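Local coordinates for competence protein PILN (Thermus thermophilus, PDB 4BHQ) that probably forms part of the inner-membrane platform that initiates type IV pilus biogenesis, contributing a periplasmic domain that pairs into a dimer, at residues Q109-R115 with R144-S150; A59-Q63 with A74-V78; S77-L83 with R103-Q109. Residues are numbered along the deposited sequence.

Contact 1. Residues Q109-R115 with R144-S150; sequences QGEALSR and RGLYTFS
Two central strands of an antiparallel sheet, with strand order 1-2-4-3 consistent with the permuted ferredoxin-like fold of the EpsM clan, pair here before the chain of Q109-R115 turns into helix 115-124. Extended strands 109-112 and 146-150 run antiparallel at 154°, axes 4.5 Å apart, in the register Q109-S150, G110-F149, E111-T148 and A112-Y147. G110 and F149 form a hydrogen-bonded pair, with G110 N to F149 O and F149 N to G110 O both 2.9 Å. A112 and Y147 form the next, with A112 N to Y147 O at 2.7 Å and Y147 N to A112 O at 2.9 Å. Between them lies the non-hydrogen-bonded pair E111-T148, where E111 CA makes a CA-H...O contact of 3.0 Å with Y147 O. The F149 side chain (chi1 p) swings back over G110, whose CA sits above the ring face, 4.1 Å from its centroid; an ideal CB there would clash at 2.8 Å from F149 CE1. A112 CB packs 4.3 Å from F149 CD1. The other edge of Q109-E111 bonds strand 73-82, E111 with A74 and Q109 with R76 and S77, while S114 (chi1 p), the N-cap of the helix, bonds A117 N through OG, and S150 OG bonds Q136. G145, at positive phi, and L146 both oppose D141 in a G1 bulge, and D141 also takes a salt bridge from R144 NE. E111 OE2 serves two arginines, R76 through its NE and R144 through its NH1, the latter at 2.7 Å.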
ATOM      1  N   GLN A 109       9.713   1.115   6.371  1.00 17.69           N
ATOM      2  CA  GLN A 109      10.083   2.155   7.374  1.00 18.21           C
ATOM      3  C   GLN A 109       8.794   2.842   7.689  1.00 22.03           C
ATOM      4  O   GLN A 109       8.013   3.219   6.754  1.00 21.66           O
ATOM      5  CB  GLN A 109      11.060   3.160   6.786  1.00 21.20           C
ATOM      6  CG  GLN A 109      12.326   2.537   6.319  1.00 30.15           C
ATOM      7  CD  GLN A 109      13.161   2.085   7.495  1.00 32.04           C
ATOM      8  OE1 GLN A 109      13.124   2.748   8.535  1.00 34.16           O
ATOM      9  NE2 GLN A 109      13.858   0.936   7.367  1.00 31.18           N
ATOM     10  N   GLY A 110       8.514   3.051   8.960  1.00 18.00           N
ATOM     11  CA  GLY A 110       7.254   3.696   9.330  1.00 18.96           C
ATOM     12  C   GLY A 110       7.256   4.427  10.653  1.00 20.11           C
ATOM     13  O   GLY A 110       8.306   4.572  11.320  1.00 18.23           O
ATOM     14  N   GLU A 111       6.090   4.847  11.064  1.00 22.46           N
ATOM     15  CA  GLU A 111       5.865   5.630  12.271  1.00 19.73           C
ATOM     16  C   GLU A 111       4.561   5.070  12.842  1.00 22.33           C
ATOM     17  O   GLU A 111       3.614   4.855  12.074  1.00 24.41           O
ATOM     18  CB  GLU A 111       5.544   7.080  11.952  1.00 22.68           C
ATOM     19  CG  GLU A 111       6.568   7.763  11.177  1.00 29.98           C
ATOM     20  CD  GLU A 111       6.117   9.119  10.768  1.00 29.15           C
ATOM     21  OE1 GLU A 111       4.899   9.425  10.949  1.00 26.50           O
ATOM     22  OE2 GLU A 111       6.978   9.866  10.293  1.00 37.01           O
ATOM     23  N   ALA A 112       4.525   4.905  14.167  1.00 19.55           N
ATOM     24  CA  ALA A 112       3.367   4.394  14.881  1.00 19.50           C
ATOM     25  C   ALA A 112       3.014   5.413  15.951  1.00 21.58           C
ATOM     26  O   ALA A 112       3.907   5.961  16.665  1.00 21.09           O
ATOM     27  CB  ALA A 112       3.654   3.032  15.476  1.00 18.51           C
ATOM     28  N   LEU A 113       1.727   5.733  16.056  1.00 20.71           N
ATOM     29  CA  LEU A 113       1.244   6.737  16.991  1.00 23.57           C
ATOM     30  C   LEU A 113       1.523   6.331  18.475  1.00 22.28           C
ATOM     31  O   LEU A 113       1.661   7.176  19.340  1.00 25.85           O
ATOM     32  CB  LEU A 113      -0.254   6.933  16.794  1.00 23.34           C
ATOM     33  CG  LEU A 113      -1.019   8.024  17.535  1.00 26.77           C
ATOM     34  CD1 LEU A 113      -0.454   9.400  17.264  1.00 31.03           C
ATOM     35  CD2 LEU A 113      -2.513   8.003  17.200  1.00 32.92           C
ATOM     36  N   SER A 114       1.536   5.049  18.765  1.00 23.33           N
ATOM     37  CA  SER A 114       1.696   4.584  20.143  1.00 25.80           C
ATOM     38  C   SER A 114       2.364   3.240  20.051  1.00 24.24           C
ATOM     39  O   SER A 114       2.373   2.615  18.955  1.00 23.10           O
ATOM     40  CB  SER A 114       0.313   4.446  20.817  1.00 24.75           C
ATOM     41  OG  SER A 114      -0.418   3.385  20.241  1.00 23.24           O
ATOM     42  N   ARG A 115       2.860   2.749  21.186  1.00 23.23           N
ATOM     43  CA  ARG A 115       3.457   1.375  21.329  1.00 25.30           C
ATOM     44  C   ARG A 115       2.398   0.330  20.942  1.00 23.81           C
ATOM     45  O   ARG A 115       2.675  -0.667  20.269  1.00 22.60           O
ATOM     46  CB  ARG A 115       4.025   1.096  22.784  1.00 27.62           C
ATOM     47  CG  ARG A 115       3.102   1.446  23.993  1.00 34.26           C
ATOM     48  CD  ARG A 115       3.225   0.755  25.513  1.00 38.74           C
ATOM     49  NE  ARG A 115       2.625  -0.680  25.557  1.00 38.26           N
ATOM     50  CZ  ARG A 115       1.380  -1.108  25.874  1.00 37.35           C
ATOM     51  NH1 ARG A 115       0.257  -0.433  26.324  1.00 24.02           N
ATOM     52  NH2 ARG A 115       1.255  -2.360  25.647  1.00 38.16           N
ATOM     53  N   ARG A 144       8.396  14.259  18.501  1.00 21.48           N
ATOM     54  CA  ARG A 144       7.044  14.132  18.013  1.00 23.79           C
ATOM     55  C   ARG A 144       6.149  13.353  18.929  1.00 26.49           C
ATOM     56  O   ARG A 144       4.910  13.307  18.720  1.00 28.24           O
ATOM     57  CB  ARG A 144       7.070  13.484  16.630  1.00 24.02           C
ATOM     58  CG  ARG A 144       7.600  14.401  15.514  1.00 24.41           C
ATOM     59  CD  ARG A 144       7.525  13.680  14.169  1.00 24.51           C
ATOM     60  NE  ARG A 144       8.439  12.517  14.061  1.00 21.60           N
ATOM     61  CZ  ARG A 144       8.326  11.619  13.063  1.00 24.13           C
ATOM     62  NH1 ARG A 144       7.351  11.765  12.141  1.00 21.11           N
ATOM     63  NH2 ARG A 144       9.165  10.578  12.959  1.00 20.87           N
ATOM     64  N   GLY A 145       6.737  12.664  19.907  1.00 25.84           N
ATOM     65  CA  GLY A 145       5.928  11.751  20.779  1.00 25.94           C
ATOM     66  C   GLY A 145       5.312  10.569  20.025  1.00 26.92           C
ATOM     67  O   GLY A 145       4.182  10.169  20.281  1.00 30.08           O
ATOM     68  N   LEU A 146       6.050   9.990  19.104  1.00 25.16           N
ATOM     69  CA  LEU A 146       5.608   8.764  18.390  1.00 23.44           C
ATOM     70  C   LEU A 146       6.816   7.884  18.061  1.00 21.07           C
ATOM     71  O   LEU A 146       7.952   8.340  18.192  1.00 19.18           O
ATOM     72  CB  LEU A 146       4.879   9.123  17.091  1.00 27.67           C
ATOM     73  CG  LEU A 146       5.460  10.166  16.199  1.00 27.32           C
ATOM     74  CD1 LEU A 146       6.616   9.521  15.437  1.00 33.23           C
ATOM     75  CD2 LEU A 146       4.355  10.754  15.254  1.00 32.43           C
ATOM     76  N   TYR A 147       6.580   6.693  17.530  1.00 18.43           N
ATOM     77  CA  TYR A 147       7.631   5.738  17.275  1.00 19.65           C
ATOM     78  C   TYR A 147       7.965   5.617  15.816  1.00 24.17           C
ATOM     79  O   TYR A 147       7.052   5.443  14.990  1.00 22.63           O
ATOM     80  CB  TYR A 147       7.237   4.331  17.786  1.00 19.15           C
ATOM     81  CG  TYR A 147       7.196   4.312  19.266  1.00 21.90           C
ATOM     82  CD1 TYR A 147       6.016   4.675  19.952  1.00 20.30           C
ATOM     83  CD2 TYR A 147       8.347   3.965  20.007  1.00 18.71           C
ATOM     84  CE1 TYR A 147       5.962   4.672  21.355  1.00 24.72           C
ATOM     85  CE2 TYR A 147       8.319   3.993  21.413  1.00 21.28           C
ATOM     86  CZ  TYR A 147       7.116   4.361  22.082  1.00 23.52           C
ATOM     87  OH  TYR A 147       7.071   4.343  23.461  1.00 25.67           O
ATOM     88  N   THR A 148       9.254   5.739  15.474  1.00 19.67           N
ATOM     89  CA  THR A 148       9.678   5.254  14.142  1.00 19.01           C
ATOM     90  C   THR A 148       9.942   3.773  14.281  1.00 21.27           C
ATOM     91  O   THR A 148      10.247   3.280  15.387  1.00 18.97           O
ATOM     92  CB  THR A 148      10.940   6.010  13.676  1.00 19.35           C
ATOM     93  OG1 THR A 148      11.937   5.913  14.691  1.00 21.43           O
ATOM     94  CG2 THR A 148      10.620   7.508  13.509  1.00 16.08           C
ATOM     95  N   PHE A 149       9.823   3.029  13.201  1.00 17.71           N
ATOM     96  CA  PHE A 149      10.085   1.622  13.278  1.00 17.68           C
ATOM     97  C   PHE A 149      10.521   1.111  11.937  1.00 19.74           C
ATOM     98  O   PHE A 149      10.304   1.777  10.876  1.00 20.94           O
ATOM     99  CB  PHE A 149       8.870   0.803  13.825  1.00 19.07           C
ATOM    100  CG  PHE A 149       7.690   0.668  12.833  1.00 17.97           C
ATOM    101  CD1 PHE A 149       6.719   1.646  12.744  1.00 19.01           C
ATOM    102  CD2 PHE A 149       7.627  -0.459  11.968  1.00 20.21           C
ATOM    103  CE1 PHE A 149       5.633   1.557  11.854  1.00 19.21           C
ATOM    104  CE2 PHE A 149       6.540  -0.597  11.075  1.00 23.60           C
ATOM    105  CZ  PHE A 149       5.516   0.422  11.034  1.00 23.12           C
ATOM    106  N   SER A 150      11.137  -0.056  11.948  1.00 18.43           N
ATOM    107  CA  SER A 150      11.425  -0.783  10.723  1.00 18.07           C
ATOM    108  C   SER A 150      11.163  -2.235  10.842  1.00 20.67           C
ATOM    109  O   SER A 150      11.317  -2.859  11.926  1.00 19.95           O
ATOM    110  CB  SER A 150      12.876  -0.509  10.241  1.00 25.15           C
ATOM    111  OG  SER A 150      13.792  -1.146  11.103  1.00 32.84           O
TER

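Contact 2. Residues A59-Q63 with A74-V78; sequences AFINQ and ALRSV
Residues 59-63 of helix 53-63 lie against strand 73-82 where a classic beta bulge at R76 and S77, both facing Q109, turns the strand through a corner. Backbones come nearest at N62 and A74, with CA atoms 5.9 Å apart. Polar contact centres on one side chain: N62 (chi1 m, chi2 -17°) points toward the strand and its carboxamide bonds both backbone groups of L75, with L75 N to N62 OD1 at 2.8 Å and N62 ND2 to L75 O at 2.7 Å. N62 OD1 also lies 3.5 Å from A74 CA. The CA-to-CB bond of R76 points away, but its side chain comes back to place R76 NH1 4.2 Å from N62 ND2, and its NE forms a salt bridge with E111 of the next strand. Apolar contact lies one residue back on the helix, where I61 (chi1 m, chi2 t) sets CG2 4.1 Å from L75 CD1 and CD1 4.2 Å from V78 CG2. F60, out of reach of 74-78, stacks on F106 of the second subunit, and I61 also packs on I61 of that subunit. Because the side-chain carboxamide of N62 satisfies both the NH and the carbonyl of L75, helix and strand meet through directional bonds beside a small apolar patch.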
ATOM      1  N   ALA A  59       2.985   6.666   0.383  1.00 17.06           N
ATOM      2  CA  ALA A  59       2.026   7.756   0.381  1.00 17.17           C
ATOM      3  C   ALA A  59       0.632   7.268  -0.037  1.00 17.43           C
ATOM      4  O   ALA A  59      -0.370   7.667   0.554  1.00 18.11           O
ATOM      5  CB  ALA A  59       2.478   8.882  -0.630  1.00 18.07           C
ATOM      6  N   PHE A  60       0.578   6.435  -1.065  1.00 17.98           N
ATOM      7  CA  PHE A  60      -0.725   5.855  -1.518  1.00 18.53           C
ATOM      8  C   PHE A  60      -1.385   5.084  -0.407  1.00 18.87           C
ATOM      9  O   PHE A  60      -2.588   5.248  -0.112  1.00 17.69           O
ATOM     10  CB  PHE A  60      -0.471   4.897  -2.729  1.00 18.38           C
ATOM     11  CG  PHE A  60      -1.694   4.052  -3.074  1.00 21.80           C
ATOM     12  CD1 PHE A  60      -2.858   4.663  -3.618  1.00 23.57           C
ATOM     13  CD2 PHE A  60      -1.736   2.700  -2.749  1.00 20.21           C
ATOM     14  CE1 PHE A  60      -4.028   3.887  -3.859  1.00 24.45           C
ATOM     15  CE2 PHE A  60      -2.874   1.947  -3.000  1.00 22.37           C
ATOM     16  CZ  PHE A  60      -4.027   2.548  -3.556  1.00 24.04           C
ATOM     17  N   ILE A  61      -0.606   4.222   0.271  1.00 17.66           N
ATOM     18  CA  ILE A  61      -1.155   3.448   1.379  1.00 16.46           C
ATOM     19  C   ILE A  61      -1.642   4.334   2.524  1.00 18.56           C
ATOM     20  O   ILE A  61      -2.713   4.103   3.062  1.00 20.37           O
ATOM     21  CB  ILE A  61      -0.132   2.422   1.888  1.00 20.05           C
ATOM     22  CG1 ILE A  61       0.117   1.367   0.718  1.00 15.75           C
ATOM     23  CG2 ILE A  61      -0.715   1.735   3.164  1.00 16.96           C
ATOM     24  CD1 ILE A  61       1.287   0.401   0.984  1.00 20.34           C
ATOM     25  N   ASN A  62      -0.888   5.388   2.844  1.00 16.73           N
ATOM     26  CA  ASN A  62      -1.300   6.280   3.901  1.00 17.73           C
ATOM     27  C   ASN A  62      -2.557   7.062   3.543  1.00 19.19           C
ATOM     28  O   ASN A  62      -3.247   7.583   4.450  1.00 19.33           O
ATOM     29  CB  ASN A  62      -0.174   7.311   4.204  1.00 15.11           C
ATOM     30  CG  ASN A  62       1.034   6.690   4.857  1.00 16.20           C
ATOM     31  OD1 ASN A  62       0.976   5.562   5.391  1.00 15.72           O
ATOM     32  ND2 ASN A  62       2.158   7.368   4.753  1.00 14.33           N
ATOM     33  N   GLN A  63      -2.845   7.199   2.230  1.00 18.45           N
ATOM     34  CA  GLN A  63      -4.054   7.961   1.810  1.00 19.53           C
ATOM     35  C   GLN A  63      -5.367   7.154   1.918  1.00 21.67           C
ATOM     36  O   GLN A  63      -6.489   7.713   1.904  1.00 20.56           O
ATOM     37  CB  GLN A  63      -3.833   8.497   0.403  1.00 20.43           C
ATOM     38  CG  GLN A  63      -4.773   9.621   0.018  1.00 22.33           C
ATOM     39  CD  GLN A  63      -4.566  10.878   0.871  1.00 24.80           C
ATOM     40  OE1 GLN A  63      -3.492  11.086   1.459  1.00 24.90           O
ATOM     41  NE2 GLN A  63      -5.576  11.721   0.907  1.00 23.86           N
ATOM     42  N   ALA A  74       1.713   5.165  10.051  1.00 18.71           N
ATOM     43  CA  ALA A  74       1.980   5.768   8.723  1.00 20.71           C
ATOM     44  C   ALA A  74       3.236   5.195   8.138  1.00 23.69           C
ATOM     45  O   ALA A  74       4.291   5.145   8.813  1.00 20.35           O
ATOM     46  CB  ALA A  74       2.086   7.279   8.879  1.00 22.44           C
ATOM     47  N   LEU A  75       3.186   4.789   6.866  1.00 22.23           N
ATOM     48  CA  LEU A  75       4.393   4.273   6.249  1.00 23.39           C
ATOM     49  C   LEU A  75       5.175   5.410   5.576  1.00 21.82           C
ATOM     50  O   LEU A  75       4.593   6.318   5.009  1.00 23.43           O
ATOM     51  CB  LEU A  75       4.044   3.092   5.297  1.00 21.83           C
ATOM     52  CG  LEU A  75       3.282   1.945   6.057  1.00 24.28           C
ATOM     53  CD1 LEU A  75       2.764   0.916   5.101  1.00 21.43           C
ATOM     54  CD2 LEU A  75       4.292   1.256   7.001  1.00 24.66           C
ATOM     55  N   ARG A  76       6.508   5.304   5.577  1.00 20.00           N
ATOM     56  CA  ARG A  76       7.390   6.267   4.967  1.00 18.15           C
ATOM     57  C   ARG A  76       8.124   5.663   3.802  1.00 21.30           C
ATOM     58  O   ARG A  76       8.610   6.380   2.877  1.00 22.21           O
ATOM     59  CB  ARG A  76       8.433   6.790   5.992  1.00 20.49           C
ATOM     60  CG  ARG A  76       7.767   7.508   7.126  1.00 25.56           C
ATOM     61  CD  ARG A  76       7.056   8.802   6.494  1.00 26.77           C
ATOM     62  NE  ARG A  76       6.318   9.467   7.557  1.00 31.97           N
ATOM     63  CZ  ARG A  76       5.242  10.196   7.367  1.00 29.80           C
ATOM     64  NH1 ARG A  76       4.751  10.350   6.094  1.00 28.92           N
ATOM     65  NH2 ARG A  76       4.733  10.802   8.397  1.00 27.87           N
ATOM     66  N   SER A  77       8.250   4.341   3.817  1.00 19.94           N
ATOM     67  CA  SER A  77       8.888   3.655   2.691  1.00 19.98           C
ATOM     68  C   SER A  77       8.398   2.246   2.656  1.00 20.16           C
ATOM     69  O   SER A  77       8.331   1.568   3.685  1.00 19.60           O
ATOM     70  CB  SER A  77      10.445   3.695   2.828  1.00 22.02           C
ATOM     71  OG  SER A  77      11.007   2.969   1.724  1.00 29.16           O
ATOM     72  N   VAL A  78       8.002   1.798   1.478  1.00 20.72           N
ATOM     73  CA  VAL A  78       7.615   0.402   1.306  1.00 21.80           C
ATOM     74  C   VAL A  78       8.292  -0.117   0.040  1.00 23.89           C
ATOM     75  O   VAL A  78       7.867   0.229  -1.093  1.00 20.17           O
ATOM     76  CB  VAL A  78       6.083   0.262   1.122  1.00 23.46           C
ATOM     77  CG1 VAL A  78       5.735  -1.206   0.852  1.00 21.29           C
ATOM     78  CG2 VAL A  78       5.288   0.818   2.347  1.00 21.72           C
TER

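Contact 3. Residues S77-L83 with R103-Q109; sequences SVSARAL and RVEFALQ
V78, A80 and A82 on one strand and V104, F106 and L108 on the other point to one face of the sheet and form its apolar side. F106 (chi1 m, chi2 -86°) sits between V78 and A80, its CD1 3.9 Å from V78 CG1 and its CE1 3.6 Å from A80 CB. V78 CG1 also lies 3.8 Å from L108 CD2, and A82 CB 4.4 Å from V104 CG2. F106 stacks on F60 of the second subunit, whose W53 packs on A80 and V104, so much of this face is covered by that subunit, while V78 packs on L57 of its own chain's helix 53-63. Beneath these side chains strands 77-82 and 104-109 run antiparallel at 162°, axes 4.5 Å apart, as the outermost and second strands of the four-stranded antiparallel sheet. Hydrogen-bonded pairs alternate with the non-hydrogen-bonded pairs V78-L108, A80-F106 and A82-V104. S77 N to Q109 O is 3.2 Å and Q109 N to S77 O 3.1 Å. S79 N to A107 O is 2.9 Å and A107 N to S79 O 2.8 Å. R81 N to E105 O is 2.8 Å and E105 N to R81 O 2.9 Å. L83 N to R103 O, 3.0 Å, extends the pairing past the strand end. On the opposite, polar face, water 1 joins S77 OG to A107 O (2.8 Å each), and water 2 joins S79 OG (3.0 Å) to E105 O (2.9 Å). R81 (chi1 p, chi2 and chi3 t) forms a salt bridge with E105, whose OE1 lies at the guanidinium edge, 3.1 Å from R81 NH2 and 3.2 Å from R81 NE; R81 NH2 has a second salt bridge with E87, and E105 OE2 bonds Y97 OH.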
ATOM      1  N   SER A  77       8.250   4.341   3.817  1.00 19.94           N
ATOM      2  CA  SER A  77       8.888   3.655   2.691  1.00 19.98           C
ATOM      3  C   SER A  77       8.398   2.246   2.656  1.00 20.16           C
ATOM      4  O   SER A  77       8.331   1.568   3.685  1.00 19.60           O
ATOM      5  CB  SER A  77      10.445   3.695   2.828  1.00 22.02           C
ATOM      6  OG  SER A  77      11.007   2.969   1.724  1.00 29.16           O
ATOM      7  N   VAL A  78       8.002   1.798   1.478  1.00 20.72           N
ATOM      8  CA  VAL A  78       7.615   0.402   1.306  1.00 21.80           C
ATOM      9  C   VAL A  78       8.292  -0.117   0.040  1.00 23.89           C
ATOM     10  O   VAL A  78       7.867   0.229  -1.093  1.00 20.17           O
ATOM     11  CB  VAL A  78       6.083   0.262   1.122  1.00 23.46           C
ATOM     12  CG1 VAL A  78       5.735  -1.206   0.852  1.00 21.29           C
ATOM     13  CG2 VAL A  78       5.288   0.818   2.347  1.00 21.72           C
ATOM     14  N   SER A  79       9.309  -0.952   0.198  1.00 20.52           N
ATOM     15  CA  SER A  79      10.052  -1.470  -0.968  1.00 19.71           C
ATOM     16  C   SER A  79       9.715  -2.946  -1.083  1.00 20.79           C
ATOM     17  O   SER A  79       9.474  -3.613  -0.109  1.00 26.51           O
ATOM     18  CB  SER A  79      11.581  -1.285  -0.782  1.00 22.60           C
ATOM     19  OG  SER A  79      12.108  -2.428  -0.097  1.00 27.34           O
ATOM     20  N   ALA A  80       9.623  -3.460  -2.279  1.00 23.35           N
ATOM     21  CA  ALA A  80       9.274  -4.856  -2.505  1.00 25.31           C
ATOM     22  C   ALA A  80      10.394  -5.512  -3.288  1.00 27.54           C
ATOM     23  O   ALA A  80      11.070  -4.853  -4.064  1.00 27.73           O
ATOM     24  CB  ALA A  80       7.959  -4.912  -3.302  1.00 30.20           C
ATOM     25  N   ARG A  81      10.584  -6.820  -3.103  1.00 25.34           N
ATOM     26  CA  ARG A  81      11.521  -7.533  -3.957  1.00 27.53           C
ATOM     27  C   ARG A  81      11.117  -9.000  -4.016  1.00 28.16           C
ATOM     28  O   ARG A  81      10.561  -9.522  -3.069  1.00 26.90           O
ATOM     29  CB  ARG A  81      12.977  -7.391  -3.480  1.00 26.20           C
ATOM     30  CG  ARG A  81      13.283  -8.187  -2.206  1.00 26.77           C
ATOM     31  CD  ARG A  81      14.775  -8.049  -1.819  1.00 30.61           C
ATOM     32  NE  ARG A  81      15.063  -8.719  -0.572  1.00 32.63           N
ATOM     33  CZ  ARG A  81      15.736  -9.855  -0.486  1.00 33.51           C
ATOM     34  NH1 ARG A  81      16.234 -10.441  -1.588  1.00 37.10           N
ATOM     35  NH2 ARG A  81      15.878 -10.409   0.683  1.00 33.46           N
ATOM     36  N   ALA A  82      11.438  -9.659  -5.127  1.00 32.75           N
ATOM     37  CA  ALA A  82      11.127 -11.108  -5.252  1.00 30.98           C
ATOM     38  C   ALA A  82      12.328 -11.922  -4.877  1.00 30.53           C
ATOM     39  O   ALA A  82      13.446 -11.557  -5.159  1.00 34.57           O
ATOM     40  CB  ALA A  82      10.599 -11.443  -6.674  1.00 36.28           C
ATOM     41  N   LEU A  83      12.099 -13.026  -4.195  1.00 33.88           N
ATOM     42  CA  LEU A  83      13.221 -13.877  -3.728  1.00 37.34           C
ATOM     43  C   LEU A  83      13.521 -14.984  -4.752  1.00 41.26           C
ATOM     44  O   LEU A  83      12.613 -15.674  -5.206  1.00 35.14           O
ATOM     45  CB  LEU A  83      12.879 -14.515  -2.399  1.00 37.84           C
ATOM     46  CG  LEU A  83      13.254 -13.761  -1.111  1.00 37.94           C
ATOM     47  CD1 LEU A  83      12.659 -12.382  -1.030  1.00 33.69           C
ATOM     48  CD2 LEU A  83      12.856 -14.607   0.102  1.00 44.41           C
ATOM     49  N   ARG A 103       7.869 -15.746  -1.055  1.00 35.49           N
ATOM     50  CA  ARG A 103       8.073 -15.447  -2.462  1.00 33.09           C
ATOM     51  C   ARG A 103       8.459 -13.943  -2.688  1.00 34.21           C
ATOM     52  O   ARG A 103       9.277 -13.598  -3.537  1.00 27.60           O
ATOM     53  CB  ARG A 103       6.796 -15.865  -3.177  1.00 38.19           C
ATOM     54  CG  ARG A 103       6.864 -15.710  -4.680  1.00 49.41           C
ATOM     55  CD  ARG A 103       7.892 -16.671  -5.263  1.00 63.38           C
ATOM     56  NE  ARG A 103       8.049 -16.463  -6.700  1.00 73.36           N
ATOM     57  CZ  ARG A 103       9.148 -16.731  -7.385  1.00 76.04           C
ATOM     58  NH1 ARG A 103      10.225 -17.229  -6.783  1.00 89.43           N
ATOM     59  NH2 ARG A 103       9.168 -16.489  -8.679  1.00 91.20           N
ATOM     60  N   VAL A 104       7.844 -13.061  -1.901  1.00 30.20           N
ATOM     61  CA  VAL A 104       8.117 -11.646  -1.996  1.00 29.16           C
ATOM     62  C   VAL A 104       8.395 -11.034  -0.606  1.00 23.80           C
ATOM     63  O   VAL A 104       7.766 -11.393   0.380  1.00 24.86           O
ATOM     64  CB  VAL A 104       6.935 -10.898  -2.678  1.00 27.91           C
ATOM     65  CG1 VAL A 104       7.042  -9.423  -2.438  1.00 27.77           C
ATOM     66  CG2 VAL A 104       6.974 -11.172  -4.213  1.00 30.06           C
ATOM     67  N   GLU A 105       9.335 -10.114  -0.553  1.00 21.25           N
ATOM     68  CA  GLU A 105       9.609  -9.433   0.707  1.00 22.86           C
ATOM     69  C   GLU A 105       9.429  -7.933   0.579  1.00 23.05           C
ATOM     70  O   GLU A 105       9.955  -7.312  -0.370  1.00 25.25           O
ATOM     71  CB  GLU A 105      11.080  -9.704   1.133  1.00 21.90           C
ATOM     72  CG  GLU A 105      11.406  -9.171   2.498  1.00 25.31           C
ATOM     73  CD  GLU A 105      12.857  -9.525   2.915  1.00 26.08           C
ATOM     74  OE1 GLU A 105      13.790  -8.925   2.397  1.00 27.33           O
ATOM     75  OE2 GLU A 105      12.994 -10.387   3.783  1.00 26.70           O
ATOM     76  N   PHE A 106       8.754  -7.358   1.572  1.00 20.45           N
ATOM     77  CA  PHE A 106       8.559  -5.903   1.651  1.00 21.70           C
ATOM     78  C   PHE A 106       9.409  -5.357   2.771  1.00 22.12           C
ATOM     79  O   PHE A 106       9.319  -5.847   3.890  1.00 25.61           O
ATOM     80  CB  PHE A 106       7.089  -5.590   1.966  1.00 23.66           C
ATOM     81  CG  PHE A 106       6.167  -5.874   0.817  1.00 21.39           C
ATOM     82  CD1 PHE A 106       5.947  -4.936  -0.145  1.00 22.94           C
ATOM     83  CD2 PHE A 106       5.486  -7.084   0.754  1.00 24.77           C
ATOM     84  CE1 PHE A 106       5.069  -5.171  -1.222  1.00 22.61           C
ATOM     85  CE2 PHE A 106       4.599  -7.326  -0.312  1.00 27.80           C
ATOM     86  CZ  PHE A 106       4.432  -6.376  -1.316  1.00 21.57           C
ATOM     87  N   ALA A 107      10.254  -4.385   2.471  1.00 20.55           N
ATOM     88  CA  ALA A 107      10.974  -3.675   3.536  1.00 20.94           C
ATOM     89  C   ALA A 107      10.272  -2.369   3.876  1.00 21.52           C
ATOM     90  O   ALA A 107       9.996  -1.542   2.978  1.00 19.83           O
ATOM     91  CB  ALA A 107      12.418  -3.417   3.084  1.00 21.24           C
ATOM     92  N   LEU A 108       9.995  -2.178   5.158  1.00 16.46           N
ATOM     93  CA  LEU A 108       9.131  -1.107   5.658  1.00 19.88           C
ATOM     94  C   LEU A 108       9.852  -0.176   6.619  1.00 18.39           C
ATOM     95  O   LEU A 108      10.492  -0.657   7.607  1.00 19.42           O
ATOM     96  CB  LEU A 108       7.921  -1.728   6.431  1.00 17.41           C
ATOM     97  CG  LEU A 108       7.062  -2.800   5.744  1.00 20.53           C
ATOM     98  CD1 LEU A 108       5.876  -3.236   6.633  1.00 18.24           C
ATOM     99  CD2 LEU A 108       6.486  -2.253   4.395  1.00 24.18           C
ATOM    100  N   GLN A 109       9.713   1.115   6.371  1.00 17.69           N
ATOM    101  CA  GLN A 109      10.083   2.155   7.374  1.00 18.21           C
ATOM    102  C   GLN A 109       8.794   2.842   7.689  1.00 22.03           C
ATOM    103  O   GLN A 109       8.013   3.219   6.754  1.00 21.66           O
ATOM    104  CB  GLN A 109      11.060   3.160   6.786  1.00 21.20           C
ATOM    105  CG  GLN A 109      12.326   2.537   6.319  1.00 30.15           C
ATOM    106  CD  GLN A 109      13.161   2.085   7.495  1.00 32.04           C
ATOM    107  OE1 GLN A 109      13.124   2.748   8.535  1.00 34.16           O
ATOM    108  NE2 GLN A 109      13.858   0.936   7.367  1.00 31.18           N
TER
HETATM  109  O   HOH W   1      11.823   0.518   2.722  1.00 30.28           O
HETATM  110  O   HOH W   2      12.129  -5.386  -0.248  1.00 24.53           O

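How the contacts relate
Contacts 1 and 3 are both antiparallel strand pairings and use strand 102-112 in turn: contact 3 joins it to the outermost strand 73-82, contact 1 to strand 146-156, with Q109 shared. Contact 2 instead sets helix 53-63 on strand 73-82, sharing S77 and V78 with contact 3, and trades backbone pairing for one side-chain amide. Contact 3 is the most central, its centre about 8 Å from that of the chain, with one exposed residue of 14; contact 1, about 13 Å out, has five. The second subunit touches contacts 2 and 3 but not contact 1. Contact 1 has the E111-R144 salt bridge, tied to contact 2 through R76; contact 3 has its own charged pair, R81-E105, on the polar face.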